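Local coordinates for protein methyl-coenzyme M reductase gamma subunit (Methermicoccus shengliensis DSM 18856, PDB 7NKG) that probably helps catalyse the final, methane-forming step of methanogenesis, as the gamma subunit of the factor 430-dependent methyl-coenzyme M reductase, at residues T38-H43 against R196-G201. Sequence-based numbering, arbitrary orientation.
Sequences TAILGH and RKVDLG
Ile40 and Val198 meet methyl to methyl, CG2 of Ile40 lying 3.8 Å from CG2 of Val198, with the two side chains crossing at about a right angle. Both are buried and beta-branched, with a methyl close to the backbone, which suits a helix lying near a strand. In Ile40, at chi1 64°, CG2 stands anti to the carbonyl carbon, and this is the branch that meets the strand. One residue earlier, the methyl of Ala39 lies over one face of the Arg196 guanidinium, its CB 3.7 Å from NE of Arg196. A small residue suits this place because the flat group can settle close against the helix. The arginine chain, bent at its third torsion (chi3 68°), carries NH1 on to a salt bridge with Asp36, a turn earlier in helix 34-41, so the charge is met while CD and NE lie against the alanine methyl.

Farther out, Ile139 of helix 128-140 touches both Ile40 and Leu200, and Met185 of the neighbouring strand does likewise, extending the apolar cluster. Alternation along the strand turns Val198 and Leu200 to the helix, whereas Lys197 and Asp199 are exposed. Just past the helix, Gly42 leaves helical geometry with a positive phi, a conformation glycine adopts readily. The contact thus packs a short helix against the edge strand, within this chain, of a three-stranded antiparallel sheet, a buried helix-on-sheet interface of the gamma subunit.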
# COMPACT_ATOMS: atom_id res chain seq x y z
N THR C 38 5.67 -1.28 50.25
CA THR C 38 5.01 -2.32 49.45
C THR C 38 3.54 -1.98 49.23
O THR C 38 3.02 -2.15 48.13
CB THR C 38 5.15 -3.67 50.13
OG1 THR C 38 6.55 -3.94 50.29
CG2 THR C 38 4.53 -4.80 49.35
N ALA C 39 2.87 -1.47 50.28
CA ALA C 39 1.46 -1.12 50.18
C ALA C 39 1.24 -0.03 49.09
O ALA C 39 0.36 -0.19 48.24
CB ALA C 39 0.93 -0.62 51.53
N ILE C 40 2.03 1.06 49.12
CA ILE C 40 1.82 2.16 48.16
C ILE C 40 2.23 1.77 46.73
O ILE C 40 1.63 2.29 45.78
CB ILE C 40 2.45 3.51 48.62
CG1 ILE C 40 4.00 3.40 48.70
CG2 ILE C 40 1.83 3.90 49.98
CD1 ILE C 40 4.75 4.65 49.10
N LEU C 41 3.16 0.81 46.55
CA LEU C 41 3.49 0.37 45.18
C LEU C 41 2.37 -0.52 44.55
O LEU C 41 2.20 -0.50 43.33
CB LEU C 41 4.88 -0.29 45.12
CG LEU C 41 6.05 0.58 45.62
CD1 LEU C 41 7.36 -0.16 45.47
CD2 LEU C 41 6.14 1.93 44.87
N GLY C 42 1.57 -1.22 45.37
CA GLY C 42 0.43 -2.00 44.90
C GLY C 42 0.69 -3.24 44.07
O GLY C 42 -0.20 -3.68 43.35
N HIS C 43 1.88 -3.84 44.19
CA HIS C 43 2.24 -5.03 43.40
C HIS C 43 1.90 -6.33 44.12
O HIS C 43 1.67 -7.35 43.45
CB HIS C 43 3.73 -5.01 43.07
CG HIS C 43 4.15 -3.76 42.36
ND1 HIS C 43 3.41 -3.26 41.30
CD2 HIS C 43 5.22 -2.96 42.56
CE1 HIS C 43 4.04 -2.16 40.91
NE2 HIS C 43 5.15 -1.96 41.62
N ARG C 196 -4.84 1.11 54.99
CA ARG C 196 -3.97 1.83 55.90
C ARG C 196 -3.75 3.26 55.40
O ARG C 196 -3.99 3.57 54.22
CB ARG C 196 -2.61 1.10 55.99
CG ARG C 196 -1.76 1.19 54.69
CD ARG C 196 -0.41 0.56 54.84
NE ARG C 196 -0.51 -0.90 54.98
CZ ARG C 196 0.39 -1.68 55.60
NH1 ARG C 196 1.48 -1.15 56.13
NH2 ARG C 196 0.19 -2.99 55.67
N LYS C 197 -3.24 4.10 56.28
CA LYS C 197 -2.82 5.45 55.96
C LYS C 197 -1.30 5.42 56.04
O LYS C 197 -0.75 4.93 57.04
CB LYS C 197 -3.37 6.46 56.98
CG LYS C 197 -4.80 6.86 56.70
CD LYS C 197 -5.40 7.80 57.75
CE LYS C 197 -4.53 8.96 58.26
NZ LYS C 197 -5.32 10.13 58.77
N VAL C 198 -0.61 5.85 54.98
CA VAL C 198 0.84 5.90 54.98
C VAL C 198 1.23 7.37 55.16
O VAL C 198 0.79 8.23 54.40
CB VAL C 198 1.48 5.26 53.73
CG1 VAL C 198 2.99 5.47 53.73
CG2 VAL C 198 1.15 3.77 53.68
N ASP C 199 2.03 7.65 56.18
CA ASP C 199 2.47 9.00 56.50
C ASP C 199 3.79 9.31 55.79
O ASP C 199 4.84 8.79 56.18
CB ASP C 199 2.62 9.15 58.02
CG ASP C 199 2.89 10.56 58.51
OD1 ASP C 199 3.14 11.44 57.66
OD2 ASP C 199 2.85 10.77 59.74
N LEU C 200 3.73 10.16 54.75
CA LEU C 200 4.91 10.59 54.01
C LEU C 200 5.58 11.85 54.59
O LEU C 200 6.54 12.34 54.00
CB LEU C 200 4.58 10.78 52.53
CG LEU C 200 3.97 9.57 51.79
CD1 LEU C 200 3.73 9.91 50.32
CD2 LEU C 200 4.85 8.32 51.91
N GLY C 201 5.13 12.33 55.74
CA GLY C 201 5.78 13.43 56.42
C GLY C 201 5.46 14.79 55.87
O GLY C 201 4.57 14.96 55.03